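Local coordinates for protease Do-like 1, chloroplastic (Arabidopsis thaliana, PDB 3QO6), which acts as a serine protease of the chloroplast thylakoid, required at high temperature and possibly involved in degrading damaged proteins, at residues 33-38 against 50-55; 23-28 against 113-118. All coordinates share one frame; numbering follows the deposited sequence.

Interaction 1. Residues 33-38 against 50-55; sequences ITNLAV and VPQGSG
A37 and V50 form an antiparallel hydrogen-bonded pair: A37 N donates to V50 O (2.9 Å) and V50 N to A37 O (2.8 Å). At the other end of the contact I33 N reaches G55 O at 2.8 Å, and G55 N returns a longer bond to I33 O. Between these pairs 50-55 carries one residue more than 33-38, a beta bulge at Q52; Q52 N donates to N35 O at 3.0 Å in a nearly straight bond (172°). P51, which has no N-H, sits opposite L36 in a non-hydrogen-bonded pair where none is needed; its CG packs on T34 CG2 at 3.7 Å. The far edge of 33-38 is satisfied too, T34 and L36 bonding through their backbones to R80 and D78. N35 ND2 spends its protons on V72 O and R74 O. An alanine here would leave those two carbonyls without this donor, and would probably let the 72-74 backbone drift from the strand. An amide suits this buried place because it brings N-H groups without charge. The chemistry thus implies a hairpin bonded through its backbone, with one side chain tying it to the chain just beyond H71, predicted to be catalytic.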
loop_
_atom_site.group_PDB
_atom_site.type_symbol
_atom_site.label_atom_id
_atom_site.label_comp_id
_atom_site.label_asym_id
_atom_site.label_seq_id
_atom_site.Cartn_x
_atom_site.Cartn_y
_atom_site.Cartn_z
ATOM N N ILE B 33 -23.579 -5.365 23.912
ATOM C CA ILE B 33 -24.284 -4.195 23.390
ATOM C C ILE B 33 -24.245 -4.087 21.861
ATOM O O ILE B 33 -23.175 -4.074 21.277
ATOM C CB ILE B 33 -23.659 -2.894 23.985
ATOM C CG1 ILE B 33 -24.061 -2.756 25.464
ATOM C CG2 ILE B 33 -24.054 -1.655 23.141
ATOM C CD1 ILE B 33 -23.507 -1.486 26.152
ATOM N N THR B 34 -25.395 -3.990 21.195
ATOM C CA THR B 34 -25.343 -3.847 19.730
ATOM C C THR B 34 -25.790 -2.501 19.168
ATOM O O THR B 34 -26.920 -2.061 19.368
ATOM C CB THR B 34 -26.146 -4.905 18.989
ATOM O OG1 THR B 34 -26.202 -6.104 19.772
ATOM C CG2 THR B 34 -25.472 -5.189 17.629
ATOM N N ASN B 35 -24.865 -1.896 18.428
ATOM C CA ASN B 35 -24.998 -0.597 17.774
ATOM C C ASN B 35 -25.575 -0.784 16.360
ATOM O O ASN B 35 -24.802 -0.877 15.407
ATOM C CB ASN B 35 -23.580 0.005 17.693
ATOM C CG ASN B 35 -23.550 1.451 17.206
ATOM O OD1 ASN B 35 -24.129 1.793 16.164
ATOM N ND2 ASN B 35 -22.842 2.310 17.952
ATOM N N LEU B 36 -26.901 -0.845 16.207
ATOM C CA LEU B 36 -27.508 -1.035 14.872
ATOM C C LEU B 36 -27.563 0.236 14.027
ATOM O O LEU B 36 -28.058 1.267 14.482
ATOM C CB LEU B 36 -28.933 -1.581 14.986
ATOM C CG LEU B 36 -29.141 -2.985 15.542
ATOM C CD1 LEU B 36 -28.370 -3.148 16.849
ATOM C CD2 LEU B 36 -30.652 -3.213 15.746
ATOM N N ALA B 37 -27.060 0.171 12.796
ATOM C CA ALA B 37 -27.093 1.341 11.916
ATOM C C ALA B 37 -28.098 1.127 10.786
ATOM O O ALA B 37 -28.469 -0.007 10.445
ATOM C CB ALA B 37 -25.708 1.641 11.345
ATOM N N VAL B 38 -28.538 2.235 10.211
ATOM C CA VAL B 38 -29.518 2.185 9.149
ATOM C C VAL B 38 -28.899 1.898 7.792
ATOM O O VAL B 38 -27.952 2.559 7.374
ATOM C CB VAL B 38 -30.305 3.513 9.072
ATOM C CG1 VAL B 38 -31.277 3.468 7.922
ATOM C CG2 VAL B 38 -31.050 3.761 10.382
ATOM N N VAL B 50 -29.079 -2.705 10.974
ATOM C CA VAL B 50 -27.992 -3.658 10.836
ATOM C C VAL B 50 -26.716 -3.264 11.577
ATOM O O VAL B 50 -26.149 -2.188 11.336
ATOM C CB VAL B 50 -27.730 -3.908 9.325
ATOM C CG1 VAL B 50 -26.240 -3.940 9.013
ATOM C CG2 VAL B 50 -28.406 -5.217 8.920
ATOM N N PRO B 51 -26.252 -4.144 12.500
ATOM C CA PRO B 51 -25.054 -3.993 13.343
ATOM C C PRO B 51 -23.813 -3.408 12.660
ATOM O O PRO B 51 -23.334 -3.935 11.658
ATOM C CB PRO B 51 -24.818 -5.411 13.848
ATOM C CG PRO B 51 -26.194 -5.917 14.024
ATOM C CD PRO B 51 -26.912 -5.436 12.778
ATOM N N GLN B 52 -23.305 -2.305 13.197
ATOM C CA GLN B 52 -22.093 -1.686 12.660
ATOM C C GLN B 52 -21.023 -1.717 13.759
ATOM O O GLN B 52 -19.870 -1.353 13.521
ATOM C CB GLN B 52 -22.344 -0.231 12.233
ATOM C CG GLN B 52 -22.630 0.723 13.390
ATOM C CD GLN B 52 -22.687 2.180 12.967
ATOM O OE1 GLN B 52 -22.938 3.060 13.791
ATOM N NE2 GLN B 52 -22.452 2.444 11.680
ATOM N N GLY B 53 -21.424 -2.154 14.959
ATOM C CA GLY B 53 -20.519 -2.233 16.097
ATOM C C GLY B 53 -20.930 -3.258 17.149
ATOM O O GLY B 53 -22.074 -3.721 17.192
ATOM N N SER B 54 -19.977 -3.624 17.998
ATOM C CA SER B 54 -20.201 -4.583 19.080
ATOM C C SER B 54 -19.352 -4.153 20.298
ATOM O O SER B 54 -18.178 -3.770 20.167
ATOM C CB SER B 54 -19.817 -6.001 18.623
ATOM O OG SER B 54 -19.760 -6.915 19.709
ATOM N N GLY B 55 -19.961 -4.199 21.477
ATOM C CA GLY B 55 -19.258 -3.818 22.684
ATOM C C GLY B 55 -19.869 -4.473 23.908
ATOM O O GLY B 55 -20.753 -5.337 23.788
#

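Interaction 2. Residues 23-28 against 113-118; sequences FQENTP and KLRPIP
R115 lays its side chain against the end of the N-terminal helix, where N26 and P28 receive it. Its chain is fully extended from the first torsion (CG anti to the backbone N, chi1 179°) to NE, and this length carries the guanidinium from the loop to the helix. On the way its CD passes P28 CB at 4.3 Å, a van der Waals contact. N26 OD1 takes a bond from R115 NH1 at 3.0 Å and a weak one from R115 NH2 at 3.3 Å. The amide and guanidinium planes stand 86° apart, and NH1 lies above the amide carbonyl plane. N26 ND2 in turn donates to L22 O, which steadies the amide, while P118 CD touches OD1 from 3.7 Å. The carbonyl of E25 lies over one face of the guanidinium, E25 O 3.0 Å from R115 CZ, its angles to the nitrogens too poor for hydrogen bonds. E25 OE2 stays 4.5 Å from R115 NH2, beyond a salt bridge. Within this contact the positive group thus meets neutral oxygens near the helix's C-terminal end, whose partial negative charge would probably complement it, and the loop is joined to the helix without a full ion pair.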
loop_
_atom_site.group_PDB
_atom_site.type_symbol
_atom_site.label_atom_id
_atom_site.label_comp_id
_atom_site.label_asym_id
_atom_site.label_seq_id
_atom_site.Cartn_x
_atom_site.Cartn_y
_atom_site.Cartn_z
ATOM N N PHE B 23 -15.261 -15.779 37.951
ATOM C CA PHE B 23 -15.930 -15.666 36.660
ATOM C C PHE B 23 -17.394 -16.069 36.708
ATOM O O PHE B 23 -18.238 -15.347 36.195
ATOM C CB PHE B 23 -15.243 -16.507 35.574
ATOM C CG PHE B 23 -15.894 -16.380 34.228
ATOM C CD1 PHE B 23 -15.734 -15.223 33.472
ATOM C CD2 PHE B 23 -16.714 -17.393 33.741
ATOM C CE1 PHE B 23 -16.389 -15.077 32.244
ATOM C CE2 PHE B 23 -17.369 -17.256 32.523
ATOM C CZ PHE B 23 -17.210 -16.095 31.775
ATOM N N GLN B 24 -17.710 -17.220 37.300
ATOM C CA GLN B 24 -19.108 -17.622 37.332
ATOM C C GLN B 24 -19.945 -16.649 38.146
ATOM O O GLN B 24 -21.068 -16.334 37.753
ATOM C CB GLN B 24 -19.282 -19.058 37.836
ATOM C CG GLN B 24 -18.563 -19.380 39.099
ATOM C CD GLN B 24 -18.718 -20.858 39.501
ATOM O OE1 GLN B 24 -18.382 -21.773 38.729
ATOM N NE2 GLN B 24 -19.223 -21.090 40.722
ATOM N N GLU B 25 -19.404 -16.139 39.244
ATOM C CA GLU B 25 -20.161 -15.187 40.053
ATOM C C GLU B 25 -20.500 -13.883 39.322
ATOM O O GLU B 25 -21.623 -13.358 39.453
ATOM C CB GLU B 25 -19.401 -14.800 41.316
ATOM C CG GLU B 25 -19.180 -15.876 42.331
ATOM C CD GLU B 25 -18.492 -15.310 43.570
ATOM O OE1 GLU B 25 -17.475 -15.899 44.020
ATOM O OE2 GLU B 25 -18.972 -14.268 44.089
ATOM N N ASN B 26 -19.542 -13.368 38.551
ATOM C CA ASN B 26 -19.718 -12.093 37.875
ATOM C C ASN B 26 -20.089 -12.050 36.418
ATOM O O ASN B 26 -20.550 -11.018 35.956
ATOM C CB ASN B 26 -18.474 -11.241 38.072
ATOM C CG ASN B 26 -18.149 -11.032 39.527
ATOM O OD1 ASN B 26 -18.674 -10.131 40.177
ATOM N ND2 ASN B 26 -17.287 -11.884 40.057
ATOM N N THR B 27 -19.903 -13.135 35.669
ATOM C CA THR B 27 -20.250 -13.081 34.245
ATOM C C THR B 27 -21.712 -12.690 34.052
ATOM O O THR B 27 -22.052 -12.062 33.060
ATOM C CB THR B 27 -19.939 -14.413 33.490
ATOM O OG1 THR B 27 -20.221 -14.243 32.096
ATOM C CG2 THR B 27 -20.758 -15.546 34.006
ATOM N N PRO B 28 -22.597 -13.045 35.007
ATOM C CA PRO B 28 -24.010 -12.681 34.866
ATOM C C PRO B 28 -24.210 -11.172 34.803
ATOM O O PRO B 28 -25.108 -10.702 34.116
ATOM C CB PRO B 28 -24.642 -13.297 36.101
ATOM C CG PRO B 28 -23.841 -14.542 36.276
ATOM C CD PRO B 28 -22.435 -14.001 36.119
ATOM N N LYS B 113 -33.334 -10.891 36.601
ATOM C CA LYS B 113 -32.297 -11.170 35.626
ATOM C C LYS B 113 -31.263 -10.048 35.589
ATOM O O LYS B 113 -30.626 -9.810 34.567
ATOM C CB LYS B 113 -32.943 -11.353 34.258
ATOM C CG LYS B 113 -33.765 -12.623 34.154
ATOM C CD LYS B 113 -34.578 -12.670 32.871
ATOM C CE LYS B 113 -33.785 -12.188 31.658
ATOM N NZ LYS B 113 -34.511 -12.409 30.371
ATOM N N LEU B 114 -31.094 -9.374 36.724
ATOM C CA LEU B 114 -30.162 -8.264 36.852
ATOM C C LEU B 114 -29.269 -8.317 38.093
ATOM O O LEU B 114 -29.731 -8.113 39.227
ATOM C CB LEU B 114 -30.912 -6.922 36.865
ATOM C CG LEU B 114 -31.598 -6.445 35.582
ATOM C CD1 LEU B 114 -32.336 -5.147 35.843
ATOM C CD2 LEU B 114 -30.569 -6.233 34.484
ATOM N N ARG B 115 -27.981 -8.575 37.870
ATOM C CA ARG B 115 -27.016 -8.608 38.960
ATOM C C ARG B 115 -26.154 -7.368 38.828
ATOM O O ARG B 115 -25.476 -7.185 37.829
ATOM C CB ARG B 115 -26.132 -9.858 38.869
ATOM C CG ARG B 115 -25.056 -9.969 39.965
ATOM C CD ARG B 115 -24.208 -11.253 39.829
ATOM N NE ARG B 115 -23.237 -11.426 40.913
ATOM C CZ ARG B 115 -22.035 -10.846 40.954
ATOM N NH1 ARG B 115 -21.646 -10.056 39.966
ATOM N NH2 ARG B 115 -21.222 -11.041 41.989
ATOM N N PRO B 116 -26.220 -6.459 39.804
ATOM C CA PRO B 116 -25.355 -5.284 39.638
ATOM C C PRO B 116 -23.949 -5.679 40.147
ATOM O O PRO B 116 -23.840 -6.254 41.238
ATOM C CB PRO B 116 -26.056 -4.217 40.498
ATOM C CG PRO B 116 -26.696 -5.024 41.584
ATOM C CD PRO B 116 -27.232 -6.243 40.857
ATOM N N ILE B 117 -22.890 -5.411 39.370
ATOM C CA ILE B 117 -21.551 -5.801 39.819
ATOM C C ILE B 117 -21.228 -5.103 41.102
ATOM O O ILE B 117 -21.625 -3.974 41.317
ATOM C CB ILE B 117 -20.383 -5.445 38.845
ATOM C CG1 ILE B 117 -20.779 -4.272 37.982
ATOM C CG2 ILE B 117 -19.957 -6.650 38.036
ATOM C CD1 ILE B 117 -21.148 -3.056 38.777
ATOM N N PRO B 118 -20.513 -5.790 41.985
ATOM C CA PRO B 118 -20.125 -5.220 43.259
ATOM C C PRO B 118 -19.141 -4.118 42.932
ATOM O O PRO B 118 -18.180 -4.343 42.223
ATOM C CB PRO B 118 -19.468 -6.394 43.965
ATOM C CG PRO B 118 -20.147 -7.585 43.379
ATOM C CD PRO B 118 -20.226 -7.232 41.931
#

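Overall arrangement
Both contacts are partly buried, yet they hold different parts of the protease fold. Interaction 1 joins two neighbouring strands of one antiparallel barrel, 30-40 and 47-61, close in sequence and with its G55 end near the predicted catalytic residues. Interaction 2 brings together pieces far apart in the chain, helix 14-26 and the loop after strand 102-107, away from those sites. Their centres lie 24 Å apart and their nearest atoms about 11 Å, but the helix is followed, after a short 3-10 segment, by strand 30-40, so the same stretch of chain feeds both. Backbone hydrogen bonding, interrupted by a bulge, dominates interaction 1; interaction 2 relies on one long charged side chain, while F23 of the same helix packs on V127 of a second subunit.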